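Side-chain contacts in putative short-chain dehydrogenase/reductase (Burkholderia xenovorans, PDB 5K9Z), which probably oxidises alcohol groups or reduces the corresponding carbonyls, with NAD or NADP carrying the hydride: residues L144-T149 and A230-L235; L156-Y161 and T196-Q201; A77-A82 and G87-M92. One frame throughout, in Å; residues are numbered along the deposited sequence.

Contact 1: L144-T149 and A230-L235; sequences LSVAST and AALVYL
Leu232 is the first residue of the helical segment 230-235 to reach the strand, and it does so with both methyls. CD2 rests against CB of Leu144 at 3.8 Å, while CD1 meets CG2 of Val146 at 4.0 Å, so the forked end spans two strand residues. Leu144 and Leu232 run past one another in opposite directions; Leu144 CD1 continues beyond the leucine fork as far as the helix backbone and comes within 3.4 Å of Leu232 O. Val146 and Leu232 instead meet at roughly a right angle. CG2 of Val146 lies beside its own backbone N, opposite the carbonyl carbon, and this is the branch that touches the helix. One turn further along, Leu235 takes the other methyl of Leu144: its CB lies 3.8 Å from Leu144 CD2, and its CD1 is 4.1 Å from the same methyl. Leu144 therefore fits between Leu232 and Leu235, an i, i+3 pair, and no hydrogen bond crosses the interface. Both helix leucines also touch Val189 on strand 184-191, and Leu232 reaches Thr31 on helix 26-37. The axes of 144-146 and 230-235 pass 9.9 Å apart, nearly antiparallel at 162°. This is the buried helix-on-sheet layer of the Rossmann fold: helix 225-236 packs, beside helix 26-37, on one face of the parallel sheet.

Contact 2: L156-Y161 and T196-Q201; sequences LGPHAY and TEMMVQ
Met198 and Tyr161 form a Met-aromatic contact, in which the thioether chain approaches one face of the phenol ring. Met198 starts with CG beside its backbone N (chi1 -68°) and is fully extended from there on, so the whole length of the side chain carries CE away from the short helix 195-199 toward segment 156-161. Tyr161 comes from the opposite direction: with CG anti to the backbone N (chi1 -168°), its ring is carried out from the helix backbone to where one face meets CE. The methyl makes the closer approach to the ring: CE lies over the face in a CH-pi contact, 4.3 Å from the Tyr161 ring centroid and 28° off the normal. SD sits more nearly above the ring centre, but at 5.2 Å from that centroid. Pro158, the N-cap of helix 159-179, brings the CD edge of its ring to the sulfur, with Pro158 CD 3.8 Å from Met198 SD. Phe265 of the second subunit packs on both Pro158 and Met198, which places this junction at the dimer interface. Met198 CE also lies 4.0 Å from Leu156 O. The closest approach to the phenol ring is Met198 CE to Tyr161 CE2, at 3.8 Å.

Contact 3: A77-A82 and G87-M92; sequences AAVDEA and GRLDCM
Leu89 turns its forked end toward the flank of helix 72-86 and overlaps Val79 and Ala82, residues one turn apart. Its CD1 lies 4.2 Å from CB of Ala82, and CD2 is 4.3 Å from CG1 of Val79. With CG anti to its own backbone N (chi1 -179°), the leucine projects into the layer between helix and sheet, where Leu19 of strand 17-21 and Ala131 and Met135 of helix 110-138 also touch it. These are loose van der Waals contacts, and no hydrogen bond joins the two segments. The chain has to double back sharply to make them: Gly87, the first residue to leave the helix, has positive phi, and its N stays 3.8 Å from Ala82 O. Arg88 points away from the helix, and its side chain bends round to Asp90. The guanidinium meets the carboxylate edge-on, in its own plane, with NE and NH2. Asp90 OD1 takes two donors, Arg88 NH2 at 2.9 Å through its syn lone pair and Arg88 NE at 3.0 Å; NE is shared with Asp90 OD2 in a 3.1 Å hydrogen bond. OD2 also accepts from Val17 N, tying the salt bridge to strand 17-21. The tight return from helix 72-86 through residues 87-90 into strand 91-94 is the second half of the beta-alpha-beta crossover from 63-66 to 91-94, where the Rossmann sheet switches the direction in which it adds strands.

Overall arrangement
Contacts 1 and 3 meet within the sheet, since strands 91-94 and 141-146 are neighbours: Leu144 N and Met92 O, 2.7 Å apart, probably share a hydrogen bond, and the two contact centres are 18 Å apart. Contact 2, its centre 19 Å from that of contact 1, is nested along the chain inside the loop that contact 1 closes. The two touch where Ser148 OG is 3.6 Å from Tyr161 CE2. With Lys165, whose NZ hydrogen-bonds Val146 O, these residues probably correspond to the catalytic Ser and Tyr-x-x-x-Lys of the family, so both contacts probably border the active site. Contact 3 lies on the other side of the chain's centre, about 17 Å from contact 2 between nearest atoms.

Contact 1: L144-T149 and A230-L235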
loop_
_atom_site.group_PDB
_atom_site.type_symbol
_atom_site.label_atom_id
_atom_site.label_comp_id
_atom_site.label_asym_id
_atom_site.label_seq_id
_atom_site.Cartn_x
_atom_site.Cartn_y
_atom_site.Cartn_z
ATOM N N LEU C 144 1.552 15.499 14.371
ATOM C CA LEU C 144 0.871 15.168 13.124
ATOM C C LEU C 144 1.643 15.746 11.950
ATOM O O LEU C 144 2.089 16.892 11.999
ATOM C CB LEU C 144 -0.570 15.705 13.127
ATOM C CG LEU C 144 -1.474 15.206 14.255
ATOM C CD1 LEU C 144 -2.803 15.951 14.298
ATOM C CD2 LEU C 144 -1.703 13.712 14.089
ATOM N N SER C 145 1.805 14.953 10.893
ATOM C CA SER C 145 2.517 15.396 9.704
ATOM C C SER C 145 1.603 15.268 8.492
ATOM O O SER C 145 0.921 14.254 8.318
ATOM C CB SER C 145 3.797 14.586 9.485
ATOM O OG SER C 145 4.678 14.701 10.599
ATOM N N VAL C 146 1.600 16.286 7.640
ATOM C CA VAL C 146 0.800 16.249 6.415
ATOM C C VAL C 146 1.699 15.627 5.355
ATOM O O VAL C 146 2.601 16.285 4.812
ATOM C CB VAL C 146 0.305 17.637 6.015
ATOM C CG1 VAL C 146 -0.509 17.580 4.680
ATOM C CG2 VAL C 146 -0.526 18.234 7.159
ATOM N N ALA C 147 1.492 14.338 5.100
ATOM C CA ALA C 147 2.274 13.685 4.062
ATOM C C ALA C 147 1.500 13.847 2.761
ATOM O O ALA C 147 1.096 14.966 2.436
ATOM C CB ALA C 147 2.556 12.219 4.408
ATOM N N SER C 148 1.217 12.752 2.062
ATOM C CA SER C 148 0.578 12.776 0.746
ATOM C C SER C 148 0.390 11.340 0.289
ATOM O O SER C 148 1.104 10.442 0.735
ATOM C CB SER C 148 1.430 13.527 -0.284
ATOM O OG SER C 148 1.005 13.232 -1.591
ATOM N N THR C 149 -0.531 11.143 -0.665
ATOM C CA THR C 149 -0.627 9.849 -1.327
ATOM C C THR C 149 0.687 9.468 -1.994
ATOM O O THR C 149 0.978 8.274 -2.155
ATOM C CB THR C 149 -1.754 9.859 -2.376
ATOM O OG1 THR C 149 -1.611 10.999 -3.223
ATOM C CG2 THR C 149 -3.094 9.937 -1.713
ATOM N N ALA C 230 -10.014 18.797 8.956
ATOM C CA ALA C 230 -10.886 17.990 9.797
ATOM C C ALA C 230 -10.267 16.646 10.121
ATOM O O ALA C 230 -10.493 16.114 11.216
ATOM C CB ALA C 230 -12.248 17.791 9.126
ATOM N N ALA C 231 -9.511 16.070 9.181
ATOM C CA ALA C 231 -8.822 14.813 9.464
ATOM C C ALA C 231 -7.775 15.004 10.550
ATOM O O ALA C 231 -7.639 14.168 11.453
ATOM C CB ALA C 231 -8.177 14.262 8.190
ATOM N N LEU C 232 -7.031 16.114 10.480
ATOM C CA LEU C 232 -6.046 16.413 11.505
ATOM C C LEU C 232 -6.712 16.649 12.852
ATOM O O LEU C 232 -6.199 16.218 13.888
ATOM C CB LEU C 232 -5.226 17.639 11.090
ATOM C CG LEU C 232 -4.289 17.400 9.914
ATOM C CD1 LEU C 232 -3.876 18.723 9.317
ATOM C CD2 LEU C 232 -3.048 16.616 10.369
ATOM N N VAL C 233 -7.838 17.364 12.868
ATOM C CA VAL C 233 -8.518 17.586 14.142
ATOM C C VAL C 233 -9.027 16.259 14.700
ATOM O O VAL C 233 -8.883 15.981 15.897
ATOM C CB VAL C 233 -9.639 18.635 13.990
ATOM C CG1 VAL C 233 -10.548 18.640 15.216
ATOM C CG2 VAL C 233 -9.018 20.032 13.809
ATOM N N TYR C 234 -9.584 15.397 13.839
ATOM C CA TYR C 234 -9.938 14.051 14.298
ATOM C C TYR C 234 -8.742 13.365 14.963
ATOM O O TYR C 234 -8.846 12.857 16.090
ATOM C CB TYR C 234 -10.464 13.190 13.151
ATOM C CG TYR C 234 -10.558 11.731 13.554
ATOM C CD1 TYR C 234 -11.510 11.300 14.477
ATOM C CD2 TYR C 234 -9.664 10.795 13.047
ATOM C CE1 TYR C 234 -11.582 9.960 14.869
ATOM C CE2 TYR C 234 -9.716 9.466 13.436
ATOM C CZ TYR C 234 -10.678 9.053 14.334
ATOM O OH TYR C 234 -10.714 7.728 14.709
ATOM N N LEU C 235 -7.588 13.362 14.290
ATOM C CA LEU C 235 -6.428 12.674 14.849
ATOM C C LEU C 235 -5.940 13.318 16.146
ATOM O O LEU C 235 -5.394 12.617 17.010
ATOM C CB LEU C 235 -5.291 12.606 13.828
ATOM C CG LEU C 235 -5.467 11.649 12.645
ATOM C CD1 LEU C 235 -4.312 11.767 11.673
ATOM C CD2 LEU C 235 -5.616 10.210 13.116
#

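Contact 2: L156-Y161 and T196-Q201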
loop_
_atom_site.group_PDB
_atom_site.type_symbol
_atom_site.label_atom_id
_atom_site.label_comp_id
_atom_site.label_asym_id
_atom_site.label_seq_id
_atom_site.Cartn_x
_atom_site.Cartn_y
_atom_site.Cartn_z
ATOM N N LEU C 156 2.513 9.298 -8.252
ATOM C CA LEU C 156 1.567 10.310 -7.790
ATOM C C LEU C 156 2.217 11.661 -7.500
ATOM O O LEU C 156 1.523 12.596 -7.086
ATOM C CB LEU C 156 0.815 9.789 -6.549
ATOM C CG LEU C 156 -0.126 8.602 -6.820
ATOM C CD1 LEU C 156 -0.858 8.108 -5.576
ATOM C CD2 LEU C 156 -1.120 8.973 -7.917
ATOM N N GLY C 157 3.529 11.767 -7.614
ATOM C CA GLY C 157 4.214 13.034 -7.447
ATOM C C GLY C 157 5.617 12.942 -7.998
ATOM O O GLY C 157 6.042 11.888 -8.487
ATOM N N PRO C 158 6.355 14.055 -7.961
ATOM C CA PRO C 158 7.753 14.048 -8.403
ATOM C C PRO C 158 8.614 13.108 -7.568
ATOM O O PRO C 158 8.223 12.651 -6.493
ATOM C CB PRO C 158 8.195 15.506 -8.217
ATOM C CG PRO C 158 6.921 16.294 -8.245
ATOM C CD PRO C 158 5.883 15.406 -7.620
ATOM N N HIS C 159 9.828 12.841 -8.072
ATOM C CA HIS C 159 10.691 11.853 -7.425
ATOM C C HIS C 159 11.082 12.287 -6.021
ATOM O O HIS C 159 10.974 11.508 -5.072
ATOM C CB HIS C 159 11.946 11.600 -8.253
ATOM C CG HIS C 159 11.676 10.988 -9.588
ATOM N ND1 HIS C 159 10.921 9.844 -9.742
ATOM C CD2 HIS C 159 12.065 11.356 -10.831
ATOM C CE1 HIS C 159 10.847 9.539 -11.027
ATOM N NE2 HIS C 159 11.539 10.437 -11.708
ATOM N N ALA C 160 11.573 13.517 -5.870
ATOM C CA ALA C 160 11.993 13.947 -4.536
ATOM C C ALA C 160 10.802 14.025 -3.601
ATOM O O ALA C 160 10.875 13.585 -2.445
ATOM C CB ALA C 160 12.707 15.296 -4.608
ATOM N N TYR C 161 9.694 14.577 -4.095
ATOM C CA TYR C 161 8.451 14.607 -3.336
ATOM C C TYR C 161 8.064 13.215 -2.867
ATOM O O TYR C 161 7.814 12.995 -1.678
ATOM C CB TYR C 161 7.347 15.184 -4.214
ATOM C CG TYR C 161 6.064 15.549 -3.519
ATOM C CD1 TYR C 161 5.929 16.791 -2.893
ATOM C CD2 TYR C 161 4.947 14.706 -3.571
ATOM C CE1 TYR C 161 4.743 17.167 -2.306
ATOM C CE2 TYR C 161 3.739 15.083 -2.995
ATOM C CZ TYR C 161 3.651 16.306 -2.355
ATOM O OH TYR C 161 2.471 16.679 -1.770
ATOM N N THR C 196 -1.965 19.790 -11.257
ATOM C CA THR C 196 -2.434 21.171 -11.390
ATOM C C THR C 196 -2.235 21.952 -10.093
ATOM O O THR C 196 -1.707 23.073 -10.104
ATOM C CB THR C 196 -3.910 21.184 -11.790
ATOM O OG1 THR C 196 -4.078 20.517 -13.047
ATOM C CG2 THR C 196 -4.437 22.608 -11.899
ATOM N N GLU C 197 -2.671 21.380 -8.965
ATOM C CA GLU C 197 -2.438 22.013 -7.670
ATOM C C GLU C 197 -0.950 22.232 -7.418
ATOM O O GLU C 197 -0.550 23.249 -6.834
ATOM C CB GLU C 197 -3.037 21.153 -6.555
ATOM C CG GLU C 197 -3.340 21.912 -5.282
ATOM C CD GLU C 197 -4.259 21.117 -4.373
ATOM O OE1 GLU C 197 -3.964 19.920 -4.141
ATOM O OE2 GLU C 197 -5.291 21.675 -3.926
ATOM N N MET C 198 -0.116 21.287 -7.850
ATOM C CA MET C 198 1.325 21.421 -7.672
ATOM C C MET C 198 1.893 22.541 -8.528
ATOM O O MET C 198 2.688 23.356 -8.045
ATOM C CB MET C 198 2.013 20.107 -8.011
ATOM C CG MET C 198 1.707 19.009 -7.028
ATOM S SD MET C 198 2.763 17.604 -7.354
ATOM C CE MET C 198 2.098 16.429 -6.173
ATOM N N MET C 199 1.491 22.592 -9.802
ATOM C CA MET C 199 2.100 23.440 -10.819
ATOM C C MET C 199 1.421 24.793 -10.965
ATOM O O MET C 199 2.103 25.811 -11.150
ATOM C CB MET C 199 2.069 22.740 -12.183
ATOM C CG MET C 199 2.855 21.454 -12.243
ATOM S SD MET C 199 4.405 21.648 -13.131
ATOM C CE MET C 199 4.933 19.930 -13.171
ATOM N N VAL C 200 0.096 24.831 -10.922
ATOM C CA VAL C 200 -0.617 26.030 -11.349
ATOM C C VAL C 200 -0.649 27.030 -10.201
ATOM O O VAL C 200 -1.213 26.759 -9.137
ATOM C CB VAL C 200 -2.027 25.693 -11.848
ATOM C CG1 VAL C 200 -2.763 26.965 -12.269
ATOM C CG2 VAL C 200 -1.923 24.725 -13.014
ATOM N N GLN C 201 -0.015 28.178 -10.412
ATOM C CA GLN C 201 -0.045 29.289 -9.479
ATOM C C GLN C 201 -0.345 30.559 -10.260
ATOM O O GLN C 201 -0.040 30.662 -11.453
ATOM C CB GLN C 201 1.279 29.421 -8.708
#

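Contact 3: A77-A82 and G87-M92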
loop_
_atom_site.group_PDB
_atom_site.type_symbol
_atom_site.label_atom_id
_atom_site.label_comp_id
_atom_site.label_asym_id
_atom_site.label_seq_id
_atom_site.Cartn_x
_atom_site.Cartn_y
_atom_site.Cartn_z
ATOM N N ALA C 77 12.674 27.207 17.876
ATOM C CA ALA C 77 12.248 28.505 18.396
ATOM C C ALA C 77 10.733 28.668 18.339
ATOM O O ALA C 77 10.159 29.340 19.202
ATOM C CB ALA C 77 12.933 29.638 17.618
ATOM N N ALA C 78 10.072 28.102 17.318
ATOM C CA ALA C 78 8.609 28.160 17.270
ATOM C C ALA C 78 7.983 27.346 18.404
ATOM O O ALA C 78 6.997 27.777 19.018
ATOM C CB ALA C 78 8.094 27.668 15.914
ATOM N N VAL C 79 8.514 26.149 18.673
ATOM C CA VAL C 79 8.063 25.373 19.832
ATOM C C VAL C 79 8.254 26.172 21.117
ATOM O O VAL C 79 7.350 26.254 21.960
ATOM C CB VAL C 79 8.806 24.025 19.900
ATOM C CG1 VAL C 79 8.565 23.344 21.260
ATOM C CG2 VAL C 79 8.355 23.117 18.773
ATOM N N ASP C 80 9.447 26.762 21.298
ATOM C CA ASP C 80 9.697 27.556 22.500
ATOM C C ASP C 80 8.716 28.717 22.612
ATOM O O ASP C 80 8.281 29.068 23.715
ATOM C CB ASP C 80 11.140 28.076 22.519
ATOM C CG ASP C 80 12.156 26.994 22.858
ATOM O OD1 ASP C 80 11.775 25.978 23.478
ATOM O OD2 ASP C 80 13.341 27.163 22.504
ATOM N N GLU C 81 8.381 29.345 21.482
ATOM C CA GLU C 81 7.392 30.423 21.483
ATOM C C GLU C 81 6.030 29.919 21.961
ATOM O O GLU C 81 5.345 30.593 22.742
ATOM C CB GLU C 81 7.272 31.000 20.068
ATOM C CG GLU C 81 6.207 32.056 19.849
ATOM C CD GLU C 81 6.619 33.445 20.300
ATOM O OE1 GLU C 81 7.675 33.586 20.957
ATOM O OE2 GLU C 81 5.898 34.406 19.952
ATOM N N ALA C 82 5.603 28.752 21.481
ATOM C CA ALA C 82 4.357 28.179 21.985
ATOM C C ALA C 82 4.427 27.968 23.497
ATOM O O ALA C 82 3.498 28.333 24.224
ATOM C CB ALA C 82 4.041 26.871 21.253
ATOM N N GLY C 87 2.642 27.916 27.937
ATOM C CA GLY C 87 3.100 26.996 28.961
ATOM C C GLY C 87 3.086 25.531 28.583
ATOM O O GLY C 87 3.595 24.709 29.351
ATOM N N ARG C 88 2.550 25.172 27.419
ATOM C CA ARG C 88 2.492 23.773 27.015
ATOM C C ARG C 88 2.349 23.721 25.503
ATOM O O ARG C 88 2.042 24.723 24.859
ATOM C CB ARG C 88 1.326 23.040 27.702
ATOM C CG ARG C 88 -0.034 23.636 27.363
ATOM C CD ARG C 88 -1.178 22.990 28.131
ATOM N NE ARG C 88 -1.300 21.549 27.883
ATOM C CZ ARG C 88 -0.923 20.605 28.742
ATOM N NH1 ARG C 88 -0.404 20.943 29.914
ATOM N NH2 ARG C 88 -1.068 19.325 28.436
ATOM N N LEU C 89 2.575 22.530 24.944
ATOM C CA LEU C 89 2.292 22.234 23.541
ATOM C C LEU C 89 1.552 20.902 23.468
ATOM O O LEU C 89 2.072 19.876 23.919
ATOM C CB LEU C 89 3.570 22.167 22.710
ATOM C CG LEU C 89 3.352 21.891 21.223
ATOM C CD1 LEU C 89 2.525 23.005 20.574
ATOM C CD2 LEU C 89 4.687 21.723 20.521
ATOM N N ASP C 90 0.335 20.920 22.933
ATOM C CA ASP C 90 -0.473 19.706 22.882
ATOM C C ASP C 90 -0.482 19.045 21.519
ATOM O O ASP C 90 -0.611 17.821 21.435
ATOM C CB ASP C 90 -1.906 20.019 23.288
ATOM C CG ASP C 90 -1.993 20.501 24.707
ATOM O OD1 ASP C 90 -1.690 19.691 25.605
ATOM O OD2 ASP C 90 -2.373 21.670 24.928
ATOM N N CYS C 91 -0.362 19.827 20.451
ATOM C CA CYS C 91 -0.475 19.293 19.107
ATOM C C CYS C 91 0.521 20.008 18.212
ATOM O O CYS C 91 0.611 21.238 18.241
ATOM C CB CYS C 91 -1.903 19.454 18.565
ATOM S SG CYS C 91 -2.073 18.838 16.875
ATOM N N MET C 92 1.300 19.239 17.460
ATOM C CA MET C 92 2.235 19.770 16.476
ATOM C C MET C 92 1.792 19.317 15.090
ATOM O O MET C 92 1.549 18.126 14.885
ATOM C CB MET C 92 3.649 19.274 16.750
ATOM C CG MET C 92 4.658 19.685 15.690
ATOM S SD MET C 92 5.104 21.414 15.858
ATOM C CE MET C 92 6.427 21.574 14.653
#